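PDB 3CZP: Polyphosphate:AMP phosphotransferase from Pseudomonas aeruginosa PAO1, which transfers phosphate from inorganic polyphosphate to AMP, making ADP, and does the same less efficiently with GMP, using magnesium as cofactor. Local coordinates for residues R370-R375 and G454-R459; R375-C380 and W440-K445; A117-H122 and V193-R198. All coordinates share one frame; numbering follows the deposited sequence.

Contact 1: R370-R375 and G454-R459; sequences RVLVER and GDMVDR
Arg375 reaches from helix 370-377 to Asp455 on helix 446-460 and grips a single carboxylate oxygen with both terminal nitrogens: NH1 of Arg375 lies 2.9 Å and NH2 of Arg375 3.1 Å from OD2 of Asp455. The oxygen sits at the end of the guanidinium, close to its plane. OD2 of Asp455 takes the NH1 bond on its anti lone pair and the NH2 bond on the same anti side but tilted out of the carboxylate plane; the guanidinium and carboxylate planes are 41° apart. An extended chain, with CG anti to the backbone N (chi1 165°), gives Arg375 this span. OD1 of Asp455 is bonded to ND2 of Asn258, and Trp385 makes a cation-pi contact with the arginine.

The two segments run nearly antiparallel, at 157°, their axes coming within 10.3 Å. They belong to the second PPK2 domain, a P-loop kinase fold in which helix 446-460 precedes the edge strand 467-471 of the parallel sheet. Deeper between the helices, Met456, present as selenomethionine, points its selenium at Leu372, whose side chain it meets at about a right angle. CD2 of Leu372 is 3.8 Å from SE of Met456, and CG and CD1 of Leu372 are scarcely farther from it. CG2 of Val371 lies more loosely against the same selenium. Beyond these residues, Trp467 packs on Met456, and Ala388 and Tyr389 of helix 382-402 on Val371.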
loop_
_atom_site.group_PDB
_atom_site.type_symbol
_atom_site.label_atom_id
_atom_site.label_comp_id
_atom_site.label_asym_id
_atom_site.label_seq_id
_atom_site.Cartn_x
_atom_site.Cartn_y
_atom_site.Cartn_z
ATOM N N ARG A 370 -20.852 -4.800 5.903
ATOM C CA ARG A 370 -21.578 -5.384 4.784
ATOM C C ARG A 370 -22.921 -6.004 5.188
ATOM O O ARG A 370 -23.944 -5.820 4.475
ATOM C CB ARG A 370 -20.736 -6.420 4.010
ATOM C CG ARG A 370 -21.560 -7.056 2.900
ATOM C CD ARG A 370 -20.783 -7.423 1.678
ATOM N NE ARG A 370 -20.460 -6.234 0.879
ATOM C CZ ARG A 370 -19.814 -6.305 -0.275
ATOM N NH1 ARG A 370 -19.415 -7.486 -0.758
ATOM N NH2 ARG A 370 -19.529 -5.194 -0.921
ATOM N N VAL A 371 -22.932 -6.717 6.328
ATOM C CA VAL A 371 -24.151 -7.390 6.818
ATOM C C VAL A 371 -24.903 -6.579 7.883
ATOM O O VAL A 371 -25.893 -7.037 8.440
ATOM C CB VAL A 371 -23.846 -8.788 7.367
ATOM C CG1 VAL A 371 -23.162 -9.615 6.268
ATOM C CG2 VAL A 371 -23.026 -8.678 8.672
ATOM N N LEU A 372 -24.435 -5.355 8.121
ATOM C CA LEU A 372 -25.120 -4.414 8.996
ATOM C C LEU A 372 -25.539 -3.218 8.166
ATOM O O LEU A 372 -26.517 -3.306 7.436
ATOM C CB LEU A 372 -24.230 -4.058 10.189
ATOM C CG LEU A 372 -23.907 -5.194 11.190
ATOM C CD1 LEU A 372 -22.843 -4.649 12.169
ATOM C CD2 LEU A 372 -25.159 -5.780 11.944
ATOM N N VAL A 373 -24.818 -2.103 8.221
ATOM C CA VAL A 373 -25.236 -0.897 7.457
ATOM C C VAL A 373 -25.471 -1.043 5.931
ATOM O O VAL A 373 -26.375 -0.423 5.396
ATOM C CB VAL A 373 -24.282 0.312 7.735
ATOM C CG1 VAL A 373 -22.813 0.002 7.332
ATOM C CG2 VAL A 373 -24.818 1.585 7.075
ATOM N N GLU A 374 -24.671 -1.840 5.219
ATOM C CA GLU A 374 -24.893 -2.016 3.786
ATOM C C GLU A 374 -26.207 -2.738 3.499
ATOM O O GLU A 374 -26.907 -2.368 2.577
ATOM C CB GLU A 374 -23.744 -2.781 3.126
ATOM C CG GLU A 374 -22.409 -2.053 3.193
ATOM C CD GLU A 374 -21.286 -2.695 2.342
ATOM O OE1 GLU A 374 -21.495 -3.665 1.594
ATOM O OE2 GLU A 374 -20.170 -2.184 2.427
ATOM N N ARG A 375 -26.489 -3.794 4.261
ATOM C CA ARG A 375 -27.711 -4.563 4.142
ATOM C C ARG A 375 -28.919 -3.651 4.317
ATOM O O ARG A 375 -29.811 -3.578 3.467
ATOM C CB ARG A 375 -27.733 -5.663 5.227
ATOM C CG ARG A 375 -29.108 -6.296 5.444
ATOM C CD ARG A 375 -29.014 -7.548 6.376
ATOM N NE ARG A 375 -30.316 -7.882 7.009
ATOM C CZ ARG A 375 -30.603 -9.053 7.600
ATOM N NH1 ARG A 375 -29.723 -10.045 7.620
ATOM N NH2 ARG A 375 -31.798 -9.258 8.147
ATOM N N GLY A 454 -28.883 -10.150 14.930
ATOM C CA GLY A 454 -29.282 -11.524 15.162
ATOM C C GLY A 454 -28.776 -12.513 14.139
ATOM O O GLY A 454 -28.257 -13.569 14.491
ATOM N N ASP A 455 -28.946 -12.188 12.861
ATOM C CA ASP A 455 -28.470 -13.036 11.784
ATOM C C ASP A 455 -26.986 -13.149 11.759
ATOM O O ASP A 455 -26.454 -14.243 11.535
ATOM C CB ASP A 455 -28.933 -12.517 10.430
ATOM C CG ASP A 455 -30.402 -12.624 10.261
ATOM O OD1 ASP A 455 -31.044 -13.378 11.035
ATOM O OD2 ASP A 455 -30.929 -11.986 9.337
HETATM N N MSE A 456 -26.320 -12.015 11.959
HETATM C CA MSE A 456 -24.878 -11.959 12.003
HETATM C C MSE A 456 -24.336 -12.920 13.046
HETATM O O MSE A 456 -23.519 -13.762 12.757
HETATM C CB MSE A 456 -24.421 -10.528 12.336
HETATM C CG MSE A 456 -22.940 -10.361 12.635
HETATM SE SE MSE A 456 -22.592 -8.457 12.897
HETATM C CE MSE A 456 -23.117 -8.371 14.742
ATOM N N VAL A 457 -24.816 -12.782 14.271
ATOM C CA VAL A 457 -24.409 -13.646 15.379
ATOM C C VAL A 457 -24.721 -15.138 15.117
ATOM O O VAL A 457 -23.843 -16.011 15.246
ATOM C CB VAL A 457 -25.025 -13.125 16.722
ATOM C CG1 VAL A 457 -24.696 -14.083 17.906
ATOM C CG2 VAL A 457 -24.520 -11.700 16.987
ATOM N N ASP A 458 -25.937 -15.448 14.694
ATOM C CA ASP A 458 -26.235 -16.800 14.270
ATOM C C ASP A 458 -25.284 -17.382 13.215
ATOM O O ASP A 458 -24.860 -18.536 13.318
ATOM C CB ASP A 458 -27.636 -16.856 13.685
ATOM C CG ASP A 458 -27.993 -18.231 13.193
ATOM O OD1 ASP A 458 -28.088 -19.155 14.046
ATOM O OD2 ASP A 458 -28.189 -18.394 11.963
ATOM N N ARG A 459 -24.955 -16.600 12.183
ATOM C CA ARG A 459 -24.248 -17.146 11.032
ATOM C C ARG A 459 -22.714 -17.047 11.170
ATOM O O ARG A 459 -21.977 -17.751 10.480
ATOM C CB ARG A 459 -24.716 -16.443 9.752
ATOM C CG ARG A 459 -26.233 -16.202 9.642
ATOM C CD ARG A 459 -26.948 -17.011 8.579
ATOM N NE ARG A 459 -27.797 -16.124 7.774
ATOM C CZ ARG A 459 -29.067 -15.809 8.022
ATOM N NH1 ARG A 459 -29.725 -16.331 9.057
ATOM N NH2 ARG A 459 -29.687 -14.961 7.208
#

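Contact 2: R375-C380 and W440-K445; sequences RIEGFC and WRNRDK
Lys445, at the N-cap position of helix 446-460, lays the outer part of its side chain against Ile376 and Glu377 at the end of helix 370-377. The lysine has two conformers; the account follows one of them, and its details are tentative. From CB the chain runs extended through CD, with no close partner across the contact until CD is reached. There OE2 of Glu377 lies 3.2 Å from CD of Lys445, and CG2 of Ile376 stands on the methylene at 3.8 Å. A bend at chi3 (102°) then places CE of Lys445 3.4 Å from CG2 of Ile376, a tightness that is doubtful, with OE2 of Glu377 as near. Chi4 (73°) turns the tip, leaving NZ of Lys445 4.1 Å from OE1 of Glu377, beyond a salt bridge.

OE2 of Glu377 also comes within 3.5 Å of OD1 of Asn442, two acceptors with no bond between them. Ile376 packs further on Gln448 and Tyr449, joining the end of helix 370-377 to the start of helix 446-460 in the second PPK2 domain. Gly378, with positive phi, is the first residue beyond helix 370-377.

No hydrogen bond crosses this surface contact; the carboxylate lies against lysine methylenes, and the opposite charges probably attract weakly without forming a salt bridge, which implies apolar packing rather than a directed bond.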
loop_
_atom_site.group_PDB
_atom_site.type_symbol
_atom_site.label_atom_id
_atom_site.label_comp_id
_atom_site.label_asym_id
_atom_site.label_seq_id
_atom_site.Cartn_x
_atom_site.Cartn_y
_atom_site.Cartn_z
ATOM N N ARG A 375 -26.489 -3.794 4.261
ATOM C CA ARG A 375 -27.711 -4.563 4.142
ATOM C C ARG A 375 -28.919 -3.651 4.317
ATOM O O ARG A 375 -29.811 -3.578 3.467
ATOM C CB ARG A 375 -27.733 -5.663 5.227
ATOM C CG ARG A 375 -29.108 -6.296 5.444
ATOM C CD ARG A 375 -29.014 -7.548 6.376
ATOM N NE ARG A 375 -30.316 -7.882 7.009
ATOM C CZ ARG A 375 -30.603 -9.053 7.600
ATOM N NH1 ARG A 375 -29.723 -10.045 7.620
ATOM N NH2 ARG A 375 -31.798 -9.258 8.147
ATOM N N ILE A 376 -28.900 -2.927 5.418
ATOM C CA ILE A 376 -29.954 -1.992 5.803
ATOM C C ILE A 376 -30.145 -0.809 4.875
ATOM O O ILE A 376 -31.270 -0.490 4.553
ATOM C CB ILE A 376 -29.751 -1.527 7.262
ATOM C CG1 ILE A 376 -30.104 -2.701 8.169
ATOM C CG2 ILE A 376 -30.670 -0.283 7.632
ATOM C CD1 ILE A 376 -29.605 -2.569 9.528
ATOM N N GLU A 377 -29.086 -0.151 4.440
ATOM C CA GLU A 377 -29.252 1.000 3.531
ATOM C C GLU A 377 -29.306 0.601 2.045
ATOM O O GLU A 377 -29.665 1.428 1.198
ATOM C CB GLU A 377 -28.136 2.036 3.730
ATOM C CG GLU A 377 -28.058 2.619 5.117
ATOM C CD GLU A 377 -29.351 3.244 5.585
ATOM O OE1 GLU A 377 -30.111 3.770 4.735
ATOM O OE2 GLU A 377 -29.615 3.188 6.816
ATOM N N GLY A 378 -28.924 -0.646 1.755
ATOM C CA GLY A 378 -28.855 -1.164 0.396
ATOM C C GLY A 378 -27.634 -0.665 -0.340
ATOM O O GLY A 378 -27.712 -0.308 -1.506
ATOM N N PHE A 379 -26.491 -0.620 0.325
ATOM C CA PHE A 379 -25.294 -0.184 -0.353
ATOM C C PHE A 379 -24.708 -1.343 -1.161
ATOM O O PHE A 379 -23.762 -1.153 -1.937
ATOM C CB PHE A 379 -24.280 0.400 0.637
ATOM C CG PHE A 379 -24.742 1.666 1.336
ATOM C CD1 PHE A 379 -25.570 2.600 0.696
ATOM C CD2 PHE A 379 -24.316 1.940 2.620
ATOM C CE1 PHE A 379 -25.987 3.786 1.345
ATOM C CE2 PHE A 379 -24.728 3.120 3.283
ATOM C CZ PHE A 379 -25.570 4.039 2.634
ATOM N N CYS A 380 -25.239 -2.542 -0.941
ATOM C CA CYS A 380 -24.908 -3.716 -1.747
ATOM C C CYS A 380 -26.223 -4.506 -1.954
ATOM O O CYS A 380 -27.211 -4.255 -1.252
ATOM C CB CYS A 380 -23.821 -4.581 -1.070
ATOM S SG CYS A 380 -24.390 -5.498 0.386
ATOM N N TRP A 440 -30.181 10.206 13.598
ATOM C CA TRP A 440 -31.608 10.320 13.962
ATOM C C TRP A 440 -32.493 9.495 13.013
ATOM O O TRP A 440 -33.563 9.031 13.408
ATOM C CB TRP A 440 -32.071 11.783 13.981
ATOM C CG TRP A 440 -31.644 12.487 15.214
ATOM C CD1 TRP A 440 -30.680 13.444 15.321
ATOM C CD2 TRP A 440 -32.145 12.263 16.542
ATOM N NE1 TRP A 440 -30.559 13.849 16.633
ATOM C CE2 TRP A 440 -31.444 13.138 17.405
ATOM C CE3 TRP A 440 -33.118 11.411 17.085
ATOM C CZ2 TRP A 440 -31.687 13.190 18.787
ATOM C CZ3 TRP A 440 -33.363 11.461 18.463
ATOM C CH2 TRP A 440 -32.648 12.347 19.295
ATOM N N ARG A 441 -32.036 9.319 11.772
ATOM C CA ARG A 441 -32.690 8.422 10.820
ATOM C C ARG A 441 -32.413 6.946 11.164
ATOM O O ARG A 441 -33.358 6.161 11.224
ATOM C CB ARG A 441 -32.284 8.748 9.366
ATOM C CG ARG A 441 -32.621 10.186 8.926
ATOM C CD ARG A 441 -32.087 10.525 7.533
ATOM N NE ARG A 441 -32.143 11.967 7.259
ATOM C CZ ARG A 441 -31.935 12.537 6.067
ATOM N NH1 ARG A 441 -32.013 13.859 5.944
ATOM N NH2 ARG A 441 -31.657 11.806 4.990
ATOM N N ASN A 442 -31.146 6.575 11.402
ATOM C CA ASN A 442 -30.771 5.186 11.809
ATOM C C ASN A 442 -31.521 4.676 13.053
ATOM O O ASN A 442 -31.742 3.467 13.208
ATOM C CB ASN A 442 -29.258 5.061 12.089
ATOM C CG ASN A 442 -28.386 5.192 10.831
ATOM O OD1 ASN A 442 -28.825 4.915 9.707
ATOM N ND2 ASN A 442 -27.129 5.602 11.032
ATOM N N ARG A 443 -31.881 5.606 13.936
ATOM C CA ARG A 443 -32.628 5.306 15.154
ATOM C C ARG A 443 -34.066 4.844 14.824
ATOM O O ARG A 443 -34.632 4.016 15.537
ATOM C CB ARG A 443 -32.602 6.535 16.071
ATOM C CG ARG A 443 -33.568 6.495 17.249
ATOM C CD ARG A 443 -33.404 7.730 18.161
ATOM N NE ARG A 443 -34.271 7.645 19.342
ATOM C CZ ARG A 443 -34.056 6.836 20.377
ATOM N NH1 ARG A 443 -33.004 6.025 20.406
ATOM N NH2 ARG A 443 -34.909 6.812 21.378
ATOM N N ASP A 444 -34.638 5.376 13.739
ATOM C CA ASP A 444 -35.952 4.930 13.223
ATOM C C ASP A 444 -35.843 3.628 12.385
ATOM O O ASP A 444 -36.842 3.148 11.851
ATOM C CB ASP A 444 -36.626 6.046 12.387
ATOM C CG ASP A 444 -36.843 7.372 13.174
ATOM O OD1 ASP A 444 -36.419 7.492 14.351
ATOM O OD2 ASP A 444 -37.435 8.312 12.587
ATOM N N LYS A 445 -34.614 3.096 12.275
ATOM C CA LYS A 445 -34.342 1.823 11.601
ATOM C C LYS A 445 -33.905 0.768 12.625
ATOM O O LYS A 445 -33.341 -0.251 12.265
ATOM C CB LYS A 445 -33.249 1.986 10.524
ATOM C CG LYS A 445 -33.558 2.992 9.402
ATOM C CD LYS A 445 -32.464 3.004 8.308
ATOM C CE LYS A 445 -32.858 2.231 7.041
ATOM N NZ LYS A 445 -33.897 2.944 6.207
#

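Contact 3: A117-H122 and V193-R198; sequences ARVEGH and VHYGER
The ring of Tyr195 is sandwiched: CG of Arg118 lies over the centre of one face, and CD2 of His194, its own neighbour on helix 186-203, over the centre of the other. The arginine methylene makes a close CH-pi contact, with CG of Arg118 3.5 Å from the centroid of the Tyr195 ring and only 9° off the ring normal. In turn the phenol oxygen sits above the guanidinium, OH of Tyr195 standing 3.1 Å over the centre of the Arg118 group, while the guanidinium and ring planes are 37° apart. The imidazole of His194 is placed differently, with CZ of Tyr195 in its plane at the edge.

A bend at chi2 (63°) lets Arg118 do both things: CG rests on the ring, and the chain beyond it runs outward past the phenol, so that one face of the guanidinium lies against the hydroxyl. Across the two segments the side chains cross at about a right angle. Val119 completes the contact obliquely, its CG2 4.2 Å from CD2 of Tyr195.

The contact joins the end of helix 110-119 to helix 186-203 in the first PPK2 domain, which seems to be catalytically inactive. A Schellman motif follows the last turn of the former: Gly121 has positive phi, N of His122 bonds to O of Ala117 and N of Gly121 to O of Arg118. Leu128 of helix 125-144 touches both Arg118 and Tyr195, and Leu181 packs on Val119.

Although NH2 of Arg118 comes 3.1 Å from OH of Tyr195, the oxygen lies over the flat group, where no N-H points at it. The chemistry is therefore that of dispersion and CH-pi packing, perhaps with some attraction between the guanidinium charge and the hydroxyl oxygen, but without a hydrogen bond.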
loop_
_atom_site.group_PDB
_atom_site.type_symbol
_atom_site.label_atom_id
_atom_site.label_comp_id
_atom_site.label_asym_id
_atom_site.label_seq_id
_atom_site.Cartn_x
_atom_site.Cartn_y
_atom_site.Cartn_z
ATOM N N ALA A 117 4.272 -28.205 -2.384
ATOM C CA ALA A 117 4.270 -28.633 -0.994
ATOM C C ALA A 117 3.955 -30.153 -0.857
ATOM O O ALA A 117 4.667 -30.934 -0.149
ATOM C CB ALA A 117 3.274 -27.735 -0.148
ATOM N N ARG A 118 3.000 -30.601 -1.660
ATOM C CA ARG A 118 2.547 -32.008 -1.644
ATOM C C ARG A 118 3.547 -32.910 -2.336
ATOM O O ARG A 118 3.961 -33.918 -1.765
ATOM C CB ARG A 118 1.163 -32.095 -2.250
ATOM C CG ARG A 118 0.433 -33.380 -2.089
ATOM C CD ARG A 118 0.193 -33.644 -0.667
ATOM N NE ARG A 118 -0.335 -34.937 -0.422
ATOM C CZ ARG A 118 0.367 -35.968 0.047
ATOM N NH1 ARG A 118 1.687 -35.871 0.263
ATOM N NH2 ARG A 118 -0.278 -37.117 0.273
ATOM N N VAL A 119 4.004 -32.515 -3.525
ATOM C CA VAL A 119 4.941 -33.315 -4.286
ATOM C C VAL A 119 6.233 -33.521 -3.491
ATOM O O VAL A 119 6.802 -34.591 -3.507
ATOM C CB VAL A 119 5.254 -32.707 -5.679
ATOM C CG1 VAL A 119 6.477 -33.412 -6.325
ATOM C CG2 VAL A 119 3.977 -32.771 -6.608
ATOM N N GLU A 120 6.632 -32.510 -2.723
ATOM C CA GLU A 120 7.832 -32.567 -1.890
ATOM C C GLU A 120 7.634 -33.205 -0.518
ATOM O O GLU A 120 8.598 -33.420 0.220
ATOM C CB GLU A 120 8.367 -31.161 -1.718
ATOM C CG GLU A 120 8.979 -30.607 -2.988
ATOM C CD GLU A 120 10.315 -31.272 -3.283
ATOM O OE1 GLU A 120 11.331 -30.917 -2.652
ATOM O OE2 GLU A 120 10.356 -32.181 -4.125
ATOM N N GLY A 121 6.393 -33.512 -0.180
ATOM C CA GLY A 121 6.087 -34.109 1.108
ATOM C C GLY A 121 6.072 -33.155 2.282
ATOM O O GLY A 121 6.100 -33.599 3.429
ATOM N N HIS A 122 5.979 -31.855 2.022
ATOM C CA HIS A 122 5.878 -30.888 3.102
ATOM C C HIS A 122 4.512 -30.901 3.785
ATOM O O HIS A 122 4.443 -30.649 4.959
ATOM C CB HIS A 122 6.214 -29.500 2.630
ATOM C CG HIS A 122 7.579 -29.414 2.033
ATOM N ND1 HIS A 122 7.964 -28.401 1.187
ATOM C CD2 HIS A 122 8.644 -30.248 2.139
ATOM C CE1 HIS A 122 9.209 -28.621 0.793
ATOM N NE2 HIS A 122 9.641 -29.735 1.351
ATOM N N VAL A 193 1.509 -34.532 -11.832
ATOM C CA VAL A 193 0.341 -34.654 -12.682
ATOM C C VAL A 193 -0.772 -35.393 -11.950
ATOM O O VAL A 193 -1.933 -35.127 -12.201
ATOM C CB VAL A 193 0.615 -35.277 -14.075
ATOM C CG1 VAL A 193 1.411 -34.269 -15.001
ATOM C CG2 VAL A 193 1.264 -36.646 -13.966
ATOM N N HIS A 194 -0.430 -36.318 -11.057
ATOM C CA HIS A 194 -1.421 -37.001 -10.183
ATOM C C HIS A 194 -2.164 -36.015 -9.299
ATOM O O HIS A 194 -3.406 -35.941 -9.270
ATOM C CB HIS A 194 -0.719 -38.097 -9.354
ATOM C CG HIS A 194 -1.536 -38.647 -8.233
ATOM N ND1 HIS A 194 -2.508 -39.603 -8.415
ATOM C CD2 HIS A 194 -1.500 -38.388 -6.902
ATOM C CE1 HIS A 194 -3.042 -39.909 -7.240
ATOM N NE2 HIS A 194 -2.428 -39.201 -6.303
ATOM N N TYR A 195 -1.409 -35.183 -8.604
ATOM C CA TYR A 195 -2.029 -34.144 -7.792
ATOM C C TYR A 195 -2.669 -33.024 -8.637
ATOM O O TYR A 195 -3.733 -32.508 -8.263
ATOM C CB TYR A 195 -1.039 -33.581 -6.760
ATOM C CG TYR A 195 -0.696 -34.590 -5.707
ATOM C CD1 TYR A 195 -1.696 -35.094 -4.861
ATOM C CD2 TYR A 195 0.613 -35.060 -5.546
ATOM C CE1 TYR A 195 -1.399 -36.057 -3.883
ATOM C CE2 TYR A 195 0.901 -36.012 -4.587
ATOM C CZ TYR A 195 -0.090 -36.478 -3.760
ATOM O OH TYR A 195 0.196 -37.396 -2.828
ATOM N N GLY A 196 -2.017 -32.643 -9.748
ATOM C CA GLY A 196 -2.591 -31.666 -10.686
ATOM C C GLY A 196 -3.992 -32.088 -11.139
ATOM O O GLY A 196 -4.944 -31.281 -11.163
ATOM N N GLU A 197 -4.175 -33.369 -11.381
ATOM C CA GLU A 197 -5.500 -33.841 -11.728
ATOM C C GLU A 197 -6.570 -33.581 -10.669
ATOM O O GLU A 197 -7.727 -33.201 -10.996
ATOM C CB GLU A 197 -5.449 -35.311 -12.097
ATOM C CG GLU A 197 -6.770 -35.825 -12.605
ATOM C CD GLU A 197 -6.540 -36.953 -13.582
ATOM O OE1 GLU A 197 -6.219 -38.027 -13.085
ATOM O OE2 GLU A 197 -6.592 -36.751 -14.822
ATOM N N ARG A 198 -6.204 -33.830 -9.408
ATOM C CA ARG A 198 -7.083 -33.639 -8.268
ATOM C C ARG A 198 -7.372 -32.156 -8.046
ATOM O O ARG A 198 -8.520 -31.766 -7.901
ATOM C CB ARG A 198 -6.433 -34.258 -7.023
ATOM C CG ARG A 198 -7.285 -34.280 -5.786
ATOM C CD ARG A 198 -6.549 -34.914 -4.594
ATOM N NE ARG A 198 -6.180 -36.249 -5.017
ATOM C CZ ARG A 198 -6.575 -37.401 -4.501
ATOM N NH1 ARG A 198 -7.331 -37.450 -3.403
ATOM N NH2 ARG A 198 -6.157 -38.544 -5.095
#

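Overall arrangement
Contacts 1 and 2 both tie helix 370-377 to helix 446-460 or the loop leading into it, and lie with centres 12 Å apart in the second PPK2 domain; both include Arg375, which makes its bonds in contact 1. Contact 1 is buried and couples a salt bridge to packing around selenium; contact 2, at the surface, has no bond across it. A probable hydrogen bond from N of Phe379 to O of Glu374 links the two. Contact 3 belongs to the first domain, on the opposite side of the chain's centre, about 27 Å from contact 1 between nearest atoms. Partly buried, it relies on an aromatic face where contact 1 relies on charge.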